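Local coordinates for cytidine deaminase (Mycobacterium tuberculosis, PDB 4WIG), which catalyses the zinc-dependent hydrolytic deamination of cytidine and 2'-deoxycytidine to uridine and 2'-deoxyuridine, working as a homotetramer, at residues T54-C59 / P88-C92; N12-A17 / V29-A33; R26-G30 / C78-H82; G71-L76 / H99-L105; S84-P88 / I106-V110. The protein carries 1 engineered substitution. One frame throughout, in Å; residues are numbered along the deposited sequence.

Contact 1. Residues T54-C59 / P88-C92; sequences TLCAEC and PCGRC. With ZN (zinc ion), chain C.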
# COMPACT_ATOMS: atom_id res chain seq x y z
N THR A 54 -6.84 1.79 0.99
CA THR A 54 -7.92 0.82 0.90
C THR A 54 -7.38 -0.59 1.03
O THR A 54 -6.34 -0.92 0.46
CB THR A 54 -8.66 0.99 -0.44
OG1 THR A 54 -9.32 2.27 -0.45
CG2 THR A 54 -9.69 -0.11 -0.64
N LEU A 55 -8.08 -1.41 1.82
CA LEU A 55 -7.75 -2.81 2.03
C LEU A 55 -8.62 -3.68 1.14
O LEU A 55 -9.84 -3.51 1.12
CB LEU A 55 -7.96 -3.16 3.52
CG LEU A 55 -7.10 -2.33 4.48
CD1 LEU A 55 -7.64 -2.33 5.90
CD2 LEU A 55 -5.67 -2.84 4.46
N CYS A 56 -8.00 -4.58 0.38
CA CYS A 56 -8.71 -5.52 -0.47
C CYS A 56 -9.26 -6.69 0.33
O CYS A 56 -8.64 -7.12 1.30
CB CYS A 56 -7.79 -6.07 -1.55
SG CYS A 56 -7.49 -4.96 -2.95
N ALA A 57 -10.39 -7.23 -0.12
CA ALA A 57 -11.00 -8.41 0.50
C ALA A 57 -10.03 -9.57 0.64
O ALA A 57 -10.01 -10.26 1.66
CB ALA A 57 -12.22 -8.85 -0.31
N GLU A 58 -9.26 -9.82 -0.41
CA GLU A 58 -8.34 -10.93 -0.45
C GLU A 58 -7.22 -10.76 0.58
O GLU A 58 -6.82 -11.75 1.21
CB GLU A 58 -7.77 -11.12 -1.86
CG GLU A 58 -8.82 -11.22 -2.95
CD GLU A 58 -9.15 -9.87 -3.58
OE1 GLU A 58 -9.63 -8.96 -2.88
OE2 GLU A 58 -8.95 -9.73 -4.81
N CYS A 59 -6.75 -9.53 0.77
CA CYS A 59 -5.81 -9.24 1.85
C CYS A 59 -6.45 -9.45 3.22
O CYS A 59 -5.79 -9.96 4.12
CB CYS A 59 -5.26 -7.82 1.75
SG CYS A 59 -4.15 -7.63 0.34
N PRO A 88 -8.74 -11.37 -8.75
CA PRO A 88 -8.02 -10.47 -7.84
C PRO A 88 -7.13 -9.48 -8.55
O PRO A 88 -6.63 -9.77 -9.64
CB PRO A 88 -7.17 -11.42 -7.00
CG PRO A 88 -7.95 -12.68 -6.99
CD PRO A 88 -8.65 -12.77 -8.31
N CYS A 89 -6.92 -8.32 -7.94
CA CYS A 89 -6.00 -7.34 -8.48
C CYS A 89 -4.60 -7.88 -8.31
O CYS A 89 -4.38 -8.83 -7.55
CB CYS A 89 -6.15 -5.98 -7.80
SG CYS A 89 -5.37 -5.76 -6.18
N GLY A 90 -3.65 -7.28 -9.02
CA GLY A 90 -2.27 -7.77 -9.05
C GLY A 90 -1.63 -7.85 -7.67
O GLY A 90 -0.88 -8.78 -7.39
N ARG A 91 -1.93 -6.86 -6.83
CA ARG A 91 -1.41 -6.79 -5.47
C ARG A 91 -1.85 -8.03 -4.71
O ARG A 91 -1.05 -8.74 -4.10
CB ARG A 91 -1.92 -5.50 -4.79
CG ARG A 91 -1.56 -5.31 -3.32
CD ARG A 91 -2.67 -5.78 -2.39
NE ARG A 91 -3.85 -4.92 -2.41
CZ ARG A 91 -3.96 -3.76 -1.75
NH1 ARG A 91 -5.09 -3.06 -1.83
NH2 ARG A 91 -2.94 -3.28 -1.05
N CYS A 92 -3.15 -8.29 -4.78
CA CYS A 92 -3.74 -9.46 -4.15
C CYS A 92 -3.22 -10.78 -4.71
O CYS A 92 -3.03 -11.74 -3.96
CB CYS A 92 -5.26 -9.38 -4.23
SG CYS A 92 -5.94 -8.12 -3.15
ZN ZN C . -6.77 -6.50 -4.51
O HOH W 1 -3.67 -0.51 0.03
O HOH W 2 -8.25 -7.33 -5.44

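Contact 2. Residues N12-A17 / V29-A33; sequences NATQAA and VGAAA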
# COMPACT_ATOMS: atom_id res chain seq x y z
N ASN A 12 -20.02 -18.03 0.71
CA ASN A 12 -19.39 -17.38 1.84
C ASN A 12 -18.74 -16.05 1.42
O ASN A 12 -18.72 -15.08 2.20
CB ASN A 12 -18.36 -18.31 2.51
CG ASN A 12 -19.01 -19.34 3.41
OD1 ASN A 12 -19.39 -20.44 2.98
ND2 ASN A 12 -19.13 -19.01 4.67
N ALA A 13 -18.20 -16.00 0.20
CA ALA A 13 -17.63 -14.77 -0.34
C ALA A 13 -18.73 -13.70 -0.48
O ALA A 13 -18.54 -12.55 -0.11
CB ALA A 13 -16.96 -15.02 -1.66
N THR A 14 -19.88 -14.12 -1.00
CA THR A 14 -21.05 -13.24 -1.14
C THR A 14 -21.49 -12.69 0.22
O THR A 14 -21.71 -11.47 0.37
CB THR A 14 -22.19 -14.00 -1.85
OG1 THR A 14 -21.70 -14.53 -3.08
CG2 THR A 14 -23.39 -13.10 -2.12
N GLN A 15 -21.59 -13.57 1.21
CA GLN A 15 -21.94 -13.16 2.56
C GLN A 15 -20.90 -12.18 3.10
O GLN A 15 -21.25 -11.19 3.72
CB GLN A 15 -22.06 -14.40 3.46
CG GLN A 15 -22.92 -14.22 4.69
CD GLN A 15 -22.31 -13.29 5.72
OE1 GLN A 15 -22.96 -12.34 6.18
NE2 GLN A 15 -21.06 -13.54 6.09
N ALA A 16 -19.62 -12.45 2.85
CA ALA A 16 -18.55 -11.58 3.32
C ALA A 16 -18.67 -10.16 2.75
O ALA A 16 -18.42 -9.20 3.44
CB ALA A 16 -17.20 -12.19 2.98
N ALA A 17 -19.08 -10.06 1.49
CA ALA A 17 -19.20 -8.78 0.80
C ALA A 17 -20.20 -7.84 1.46
O ALA A 17 -20.06 -6.62 1.36
CB ALA A 17 -19.59 -9.00 -0.65
N VAL A 29 -16.74 -5.79 -2.07
CA VAL A 29 -16.09 -7.02 -2.49
C VAL A 29 -15.99 -7.93 -1.29
O VAL A 29 -15.70 -7.47 -0.21
CB VAL A 29 -14.69 -6.76 -3.05
CG1 VAL A 29 -14.02 -8.08 -3.42
CG2 VAL A 29 -14.78 -5.85 -4.27
N GLY A 30 -16.25 -9.22 -1.49
CA GLY A 30 -16.06 -10.21 -0.44
C GLY A 30 -15.21 -11.35 -0.95
O GLY A 30 -15.22 -11.63 -2.15
N ALA A 31 -14.49 -12.02 -0.06
CA ALA A 31 -13.72 -13.17 -0.45
C ALA A 31 -13.77 -14.23 0.63
O ALA A 31 -13.94 -13.93 1.80
CB ALA A 31 -12.29 -12.77 -0.76
N ALA A 32 -13.62 -15.48 0.21
CA ALA A 32 -13.59 -16.60 1.13
C ALA A 32 -12.60 -17.63 0.62
O ALA A 32 -12.51 -17.86 -0.59
CB ALA A 32 -14.97 -17.22 1.26
N ALA A 33 -11.87 -18.25 1.54
CA ALA A 33 -10.84 -19.21 1.18
C ALA A 33 -10.89 -20.43 2.07
O ALA A 33 -11.16 -20.32 3.28
CB ALA A 33 -9.46 -18.57 1.23

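Contact 3. Residues R26-G30 / C78-H82; sequences RFAVG and CVDGH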
# COMPACT_ATOMS: atom_id res chain seq x y z
N ARG A 26 -18.17 2.70 -3.22
CA ARG A 26 -19.45 2.03 -3.41
C ARG A 26 -19.31 0.70 -4.16
O ARG A 26 -20.23 0.27 -4.84
CB ARG A 26 -20.43 2.96 -4.13
CG ARG A 26 -20.51 4.35 -3.51
CD ARG A 26 -21.67 5.15 -4.07
CZ ARG A 26 -23.24 4.30 -1.61
NH1 ARG A 26 -24.17 5.14 -2.05
NH2 ARG A 26 -23.44 3.62 -0.49
N PHE A 27 -18.16 0.04 -4.02
CA PHE A 27 -17.91 -1.21 -4.71
C PHE A 27 -17.58 -2.27 -3.68
O PHE A 27 -16.42 -2.40 -3.28
CB PHE A 27 -16.77 -1.06 -5.72
CG PHE A 27 -16.57 -2.27 -6.59
CD1 PHE A 27 -17.58 -2.72 -7.42
CD2 PHE A 27 -15.37 -2.97 -6.58
CE1 PHE A 27 -17.41 -3.83 -8.22
CE2 PHE A 27 -15.19 -4.10 -7.38
CZ PHE A 27 -16.21 -4.52 -8.20
N ALA A 28 -18.59 -3.02 -3.24
CA ALA A 28 -18.39 -4.03 -2.19
C ALA A 28 -17.72 -5.25 -2.78
O ALA A 28 -18.07 -5.68 -3.87
CB ALA A 28 -19.70 -4.42 -1.54
N VAL A 29 -16.74 -5.79 -2.07
CA VAL A 29 -16.09 -7.02 -2.49
C VAL A 29 -15.99 -7.93 -1.29
O VAL A 29 -15.70 -7.47 -0.21
CB VAL A 29 -14.69 -6.76 -3.05
CG1 VAL A 29 -14.02 -8.08 -3.42
CG2 VAL A 29 -14.78 -5.85 -4.27
N GLY A 30 -16.25 -9.22 -1.49
CA GLY A 30 -16.06 -10.21 -0.44
C GLY A 30 -15.21 -11.35 -0.95
O GLY A 30 -15.22 -11.63 -2.15
N CYS A 78 -13.66 -14.81 -4.96
CA CYS A 78 -13.83 -13.37 -4.75
C CYS A 78 -15.01 -12.90 -5.58
O CYS A 78 -15.09 -13.21 -6.76
CB CYS A 78 -12.58 -12.63 -5.21
SG CYS A 78 -12.58 -10.86 -4.88
N VAL A 79 -15.93 -12.18 -4.96
CA VAL A 79 -17.13 -11.72 -5.65
C VAL A 79 -17.41 -10.26 -5.33
O VAL A 79 -16.96 -9.73 -4.31
CB VAL A 79 -18.38 -12.57 -5.27
CG1 VAL A 79 -18.13 -14.05 -5.61
CG2 VAL A 79 -18.71 -12.40 -3.79
N ASP A 80 -18.16 -9.61 -6.22
CA ASP A 80 -18.61 -8.25 -5.98
C ASP A 80 -19.95 -8.25 -5.20
O ASP A 80 -20.42 -9.30 -4.79
CB ASP A 80 -18.69 -7.50 -7.30
CG ASP A 80 -19.86 -7.92 -8.18
OD1 ASP A 80 -20.74 -8.71 -7.76
OD2 ASP A 80 -19.87 -7.45 -9.33
N GLY A 81 -20.52 -7.05 -4.98
CA GLY A 81 -21.76 -6.89 -4.21
C GLY A 81 -22.95 -7.62 -4.81
O GLY A 81 -23.90 -7.93 -4.10
N HIS A 82 -22.89 -7.89 -6.11
CA HIS A 82 -23.94 -8.61 -6.83
C HIS A 82 -23.68 -10.12 -6.90
O HIS A 82 -24.44 -10.87 -7.53
CB HIS A 82 -24.06 -8.00 -8.24
CG HIS A 82 -24.72 -6.65 -8.25
ND1 HIS A 82 -25.80 -6.36 -9.06
CD2 HIS A 82 -24.49 -5.53 -7.53
CE1 HIS A 82 -26.19 -5.12 -8.85
NE2 HIS A 82 -25.42 -4.60 -7.91

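Contact 4. Residues G71-L76 / H99-L105; sequences GRLLAL and HGGSELL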
# COMPACT_ATOMS: atom_id res chain seq x y z
N GLY A 71 -1.58 -21.35 8.39
CA GLY A 71 -1.73 -22.44 7.44
C GLY A 71 -1.58 -21.95 6.02
O GLY A 71 -1.05 -20.86 5.77
N ARG A 72 -2.03 -22.77 5.08
CA ARG A 72 -1.93 -22.51 3.66
C ARG A 72 -3.32 -22.44 3.03
O ARG A 72 -4.20 -23.19 3.41
CB ARG A 72 -1.13 -23.62 2.97
CG ARG A 72 0.32 -23.75 3.43
CD ARG A 72 1.21 -22.69 2.80
NE ARG A 72 1.43 -22.94 1.37
CZ ARG A 72 2.09 -22.11 0.56
NH1 ARG A 72 2.61 -20.98 1.02
NH2 ARG A 72 2.23 -22.42 -0.73
N LEU A 73 -3.50 -21.54 2.06
CA LEU A 73 -4.76 -21.44 1.32
C LEU A 73 -4.77 -22.44 0.17
O LEU A 73 -3.78 -22.55 -0.55
CB LEU A 73 -4.96 -20.03 0.76
CG LEU A 73 -4.91 -18.89 1.78
CD1 LEU A 73 -5.08 -17.57 1.05
CD2 LEU A 73 -5.96 -19.06 2.86
N LEU A 74 -5.88 -23.16 0.01
CA LEU A 74 -6.07 -24.13 -1.08
C LEU A 74 -6.93 -23.60 -2.22
O LEU A 74 -6.73 -23.96 -3.39
CB LEU A 74 -6.70 -25.40 -0.53
CG LEU A 74 -5.88 -26.15 0.52
CD1 LEU A 74 -6.56 -27.46 0.89
CD2 LEU A 74 -4.46 -26.41 0.05
N ALA A 75 -7.90 -22.76 -1.88
CA ALA A 75 -8.88 -22.27 -2.83
C ALA A 75 -9.48 -20.97 -2.31
O ALA A 75 -9.68 -20.84 -1.11
CB ALA A 75 -9.97 -23.30 -3.03
N LEU A 76 -9.71 -20.02 -3.21
CA LEU A 76 -10.32 -18.75 -2.91
C LEU A 76 -11.36 -18.34 -3.97
O LEU A 76 -11.13 -18.47 -5.16
CB LEU A 76 -9.22 -17.67 -2.80
CG LEU A 76 -9.70 -16.27 -2.43
CD1 LEU A 76 -8.72 -15.58 -1.50
CD2 LEU A 76 -9.94 -15.42 -3.67
N HIS A 99 0.84 -17.21 0.46
CA HIS A 99 0.12 -18.06 1.41
C HIS A 99 -0.53 -19.30 0.82
O HIS A 99 -0.95 -20.17 1.57
CB HIS A 99 -0.88 -17.18 2.14
CG HIS A 99 -0.20 -16.08 2.89
ND1 HIS A 99 -0.13 -14.79 2.42
CD2 HIS A 99 0.57 -16.13 3.99
CE1 HIS A 99 0.62 -14.08 3.24
NE2 HIS A 99 1.04 -14.87 4.21
N GLY A 100 -0.58 -19.38 -0.50
CA GLY A 100 -1.11 -20.56 -1.19
C GLY A 100 -0.27 -21.08 -2.34
O GLY A 100 -0.51 -22.19 -2.82
N GLY A 101 0.69 -20.29 -2.81
CA GLY A 101 1.56 -20.69 -3.90
C GLY A 101 0.87 -20.80 -5.25
O GLY A 101 -0.29 -20.40 -5.42
N SER A 102 1.59 -21.36 -6.21
CA SER A 102 1.12 -21.43 -7.60
C SER A 102 -0.12 -22.31 -7.79
O SER A 102 -0.88 -22.10 -8.73
CB SER A 102 2.25 -21.95 -8.49
OG SER A 102 2.72 -23.20 -8.02
N GLU A 103 -0.31 -23.30 -6.92
CA GLU A 103 -1.43 -24.22 -7.06
C GLU A 103 -2.71 -23.78 -6.36
O GLU A 103 -3.72 -24.47 -6.45
CB GLU A 103 -1.03 -25.63 -6.59
CG GLU A 103 0.26 -26.12 -7.25
CD GLU A 103 0.26 -25.92 -8.76
OE1 GLU A 103 1.25 -25.37 -9.29
OE2 GLU A 103 -0.75 -26.28 -9.42
N LEU A 104 -2.68 -22.65 -5.66
CA LEU A 104 -3.89 -22.08 -5.07
C LEU A 104 -4.91 -21.84 -6.18
O LEU A 104 -4.59 -21.19 -7.16
CB LEU A 104 -3.56 -20.77 -4.36
CG LEU A 104 -4.72 -19.87 -3.94
CD1 LEU A 104 -5.71 -20.61 -3.06
CD2 LEU A 104 -4.18 -18.64 -3.22
N LEU A 105 -6.11 -22.39 -6.04
CA LEU A 105 -7.15 -22.21 -7.06
C LEU A 105 -7.98 -20.97 -6.78
O LEU A 105 -8.39 -20.72 -5.63
CB LEU A 105 -8.05 -23.45 -7.15
CG LEU A 105 -7.36 -24.74 -7.59
CD1 LEU A 105 -8.33 -25.91 -7.50
CD2 LEU A 105 -6.82 -24.60 -9.01
O HOH W 3 -2.10 -24.14 -1.85
O HOH W 4 -5.33 -26.12 -4.34

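Contact 5. Residues S84-P88 / I106-V110; sequences SVLMP and IDHPV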
# COMPACT_ATOMS: atom_id res chain seq x y z
N SER A 84 -21.08 -11.52 -8.40
CA SER A 84 -20.36 -11.86 -9.62
C SER A 84 -18.88 -12.11 -9.31
O SER A 84 -18.29 -11.39 -8.52
CB SER A 84 -20.52 -10.75 -10.66
OG SER A 84 -21.88 -10.57 -11.01
N VAL A 85 -18.30 -13.13 -9.93
CA VAL A 85 -16.94 -13.55 -9.60
C VAL A 85 -15.96 -12.52 -10.16
O VAL A 85 -16.07 -12.10 -11.31
CB VAL A 85 -16.61 -14.97 -10.13
CG1 VAL A 85 -15.16 -15.35 -9.83
CG2 VAL A 85 -17.53 -16.00 -9.50
N LEU A 86 -15.02 -12.11 -9.31
CA LEU A 86 -13.98 -11.14 -9.67
C LEU A 86 -12.62 -11.82 -9.68
O LEU A 86 -12.35 -12.71 -8.87
CB LEU A 86 -13.94 -10.00 -8.66
CG LEU A 86 -15.15 -9.07 -8.52
CD1 LEU A 86 -14.88 -8.06 -7.42
CD2 LEU A 86 -15.45 -8.36 -9.83
N MET A 87 -11.75 -11.39 -10.59
CA MET A 87 -10.35 -11.78 -10.56
C MET A 87 -9.64 -10.84 -9.60
O MET A 87 -9.89 -9.62 -9.63
CB MET A 87 -9.71 -11.68 -11.94
CG MET A 87 -10.13 -12.71 -12.97
SD MET A 87 -9.79 -14.40 -12.45
CE MET A 87 -11.41 -14.79 -11.83
N PRO A 88 -8.74 -11.37 -8.75
CA PRO A 88 -8.02 -10.47 -7.84
C PRO A 88 -7.13 -9.48 -8.55
O PRO A 88 -6.63 -9.77 -9.64
CB PRO A 88 -7.17 -11.42 -7.00
CG PRO A 88 -7.95 -12.68 -6.99
CD PRO A 88 -8.65 -12.77 -8.31
N ILE A 106 -8.23 -20.21 -7.85
CA ILE A 106 -8.97 -18.98 -7.80
C ILE A 106 -10.26 -19.12 -8.62
O ILE A 106 -10.20 -19.40 -9.81
CB ILE A 106 -8.13 -17.83 -8.39
CG1 ILE A 106 -6.75 -17.72 -7.68
CG2 ILE A 106 -8.91 -16.52 -8.36
CD1 ILE A 106 -6.83 -17.42 -6.21
N ASP A 107 -11.41 -18.94 -7.98
CA ASP A 107 -12.69 -19.07 -8.68
C ASP A 107 -12.76 -18.14 -9.88
O ASP A 107 -12.15 -17.06 -9.90
CB ASP A 107 -13.87 -18.73 -7.74
CG ASP A 107 -15.14 -19.48 -8.09
OD1 ASP A 107 -15.19 -20.19 -9.12
OD2 ASP A 107 -16.11 -19.36 -7.32
N HIS A 108 -13.52 -18.56 -10.88
CA HIS A 108 -13.62 -17.85 -12.14
C HIS A 108 -14.99 -18.25 -12.72
O HIS A 108 -15.44 -19.37 -12.48
CB HIS A 108 -12.45 -18.26 -13.04
CG HIS A 108 -12.48 -17.67 -14.41
ND1 HIS A 108 -11.74 -16.57 -14.77
CD2 HIS A 108 -13.18 -18.02 -15.51
CE1 HIS A 108 -11.98 -16.27 -16.03
NE2 HIS A 108 -12.85 -17.14 -16.51
N PRO A 109 -15.67 -17.35 -13.45
CA PRO A 109 -17.02 -17.69 -13.93
C PRO A 109 -17.10 -18.93 -14.82
O PRO A 109 -18.13 -19.60 -14.85
CB PRO A 109 -17.44 -16.45 -14.73
CG PRO A 109 -16.57 -15.34 -14.25
CD PRO A 109 -15.28 -15.97 -13.81
N VAL A 110 -16.03 -19.21 -15.56
CA VAL A 110 -15.97 -20.34 -16.50
C VAL A 110 -15.34 -21.57 -15.85
O VAL A 110 -15.96 -22.62 -15.76
CB VAL A 110 -15.18 -19.96 -17.78
CG1 VAL A 110 -15.10 -21.15 -18.74
CG2 VAL A 110 -15.80 -18.75 -18.46
O HOH W 5 -12.42 -15.26 -7.67

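Contact 1. Residues T54-C59 / P88-C92
This is a buried, metal-centred contact between the N-terminal ends of helices 57-67 and 90-100, whose first turns converge on one zinc ion. Three thiolates hold the metal: Cys56 SG, Cys89 SG and Cys92 SG each lie 2.3 Å from ZN. Water 2 takes the fourth place at 1.9 Å from ZN. That water donates to Glu58 OE2 (2.6 Å) and accepts from Cys89 N (3.0 Å), so it is held by both segments as well as by the metal. Cys56 and Cys89 are the N-cap residues of the two helices, and Cys92 N makes a weak capping bond of 3.6 Å to Cys89 SG. Arg91 starts sideways but bends back across the gap, its NH1 donating to Cys56 SG at 3.3 Å and, weakly, to Thr54 O at 3.4 Å; water 1 also links Thr54 O to Arg91 NH2. Other subunits close in here, with Ser50 of a neighbouring subunit packing on Cys56 and Cys89. The cysteines and water form the zinc site, with Glu58, probably the proton donor as in related deaminases, beside it; the Cys-Ala-Glu and Pro-Cys-Gly-Arg-Cys motifs supply its residues, as in tetrameric cytidine deaminases.

Contact 2. Residues N12-A17 / V29-A33
Small side chains set this interface, where helix 12-17 lies on strand 29-33 with the two axes only 5.6 Å apart and their directions 141° from each other. Ala16 points its CB at the strand, 4.1 Å from Gly30 CA and 3.9 Å from Ala31 O. Ala13 and Ala17 set theirs sideways, which lets the backbones close in: Ala17 CB sits 3.5 Å from Gly30 N, and Ala13 O meets Gly30 CA at 3.4 Å in a CA-H...O contact. At Gly30 the absence of a side chain allows this fit, since a CB would collide with Ala13 O and Ala17 N. Ala32 points back at the helix, its CB 4.2 Å from Ala13 CB and 3.8 Å from Asn12 CB. Val29 and Ala31 turn away; with chi1 in the t well, Val29 brings CG1 to 3.7 Å from Ala57 CB of helix 57-67, on which Ala31 packs too. The strand is therefore sandwiched between helices 6-17 and 57-67, while within the sheet it pairs with strands 40-44 and 73-80.

Contact 3. Residues R26-G30 / C78-H82
Two neighbouring antiparallel strands of the central sheet in the deaminase alpha-beta-alpha sandwich, 29-35 and 73-80, meet here at the start of one and the end of the other. Before the strand begins, Phe27 extends its ring in the t rotamer until CZ is 4.0 Å from Asp80 CB; the ring also packs on Leu86 and on Leu128 of a neighbouring subunit. Ala28 follows, its O taking a CA-H...O contact from Asp80 CA at 3.4 Å. Asp80 turns its carboxylate back toward residues just beyond the strand: OD1 accepts from Ser84 N and, weakly, from His82 N at 2.8 Å. At Val29 the side chain goes to the sheet face that carries Asp80, and CG1 comes within 3.5 Å of Cys78 SG, under Ala57 of helix 57-67. Val29 CA makes another CA-H...O contact, with Val79 O at 3.4 Å. Gly30 supplies the regular pairing, a hydrogen-bonded antiparallel pair with Val79, whose side chain lies on the opposite face and packs against Ala13 and Thr14 of helix 6-17. Both bonds of that pair are nearly straight: Gly30 N to Val79 O, 3.0 Å at 165°, and Val79 N to Gly30 O, 3.0 Å at 170°.

Contact 4. Residues G71-L76 / H99-L105
Leu104 lays its CD1 methyl along the backbone of the facing strand, 3.3 Å from Leu74 C and from Ala75 N and 3.9 Å from Leu73 CB, with Leu96 of helix 90-100 also packed against it. Leu73 points toward the same segment, while Arg72 curls round so that one face of its guanidinium covers Gly100 CA, with NH2 3.3 Å from Gly100 C. Glycine suits both positions here: a CB on Gly100 would strike Leu73 O, and one on Gly101, which has positive phi, would strike Arg72 NH2. A type I turn from Gly101 to Leu104 then leads into strand 105-106, completing a beta-alpha-beta unit of strand 73-80, helix 90-100 and strand 105-106. The parallel pairing is carried by Leu105 N to Leu74 O at 3.1 Å and Leu76 N to Leu105 O at 2.8 Å. Leu74 and Ala75 together face Leu34 on the other neighbouring strand, a classic beta bulge. Nearer the helix end, Leu73 N donates to His99 O at 2.9 Å. Two waters fill in between: water 3 donates to Leu73 O and Gly100 O, both at 2.7 Å, and water 4 to Leu74 O at 2.7 Å and Glu103 O at 3.1 Å.

Contact 5. Residues S84-P88 / I106-V110
Apolar packing joins these two largely irregular segments, which run 143° apart in direction, at either end. Val85 points at the other segment, and its CG1 methyl lies 4.0 Å from Pro109 CD. At the far end Pro88 CD meets Ile106 CG2 at 3.8 Å.

Methyls also make van der Waals contacts with backbone and ring atoms. Val85 CG1 lies 3.5 Å from Asp107 O and 3.7 Å from His108 CA. Met87 bends its end inward, bringing CE to 3.1 Å from Asp107 O and 3.5 Å from His108 ND1. The same side chain gives a sulfur-aromatic contact, with Met87 SD 4.8 Å from the centroid of the His108 ring and at the ring's edge.

Polar links are indirect. Water 5 lies between the backbones, within hydrogen-bonding distance of both Leu86 O (2.8 Å) and Asp107 O (2.9 Å), two carbonyls that could not bond to each other. Within its own segment Asp107 OD1 accepts from His108 N at 2.9 Å, and its OD2 forms a salt bridge with Arg10 of helix 6-17.

The first segment links strand 73-80 to helix 90-100, and the second links strand 105-106 to strand 113-114. Leu86 and Asp107 both bond through their backbones to strand 73-80, at Cys78 and Leu76, while Leu118 of helix 115-118 covers Met87 and Ile106.

The zinc site of contact 1 rests on the sheet described by contacts 2 and 3: Ala57 CB lies 3.7 Å from Val29 CG1, Val29 being common to both, and Glu58 CD is 3.8 Å from Cys78 SG of contact 3. Contacts 3 and 4, with centres about 21 Å apart on opposite sides of the chain's centre, use the two ends of strand 73-80. Contact 5 is tied to both, since Cys78 O and Leu86 N lie 2.8 Å apart and Leu76 O and Asp107 N 2.9 Å, each a probable hydrogen bond. Through Pro88, shared with contact 1, it continues into the zinc-binding Cys89. Ala33 CB, 3.3 Å from Ala75 O, joins contacts 2 and 4.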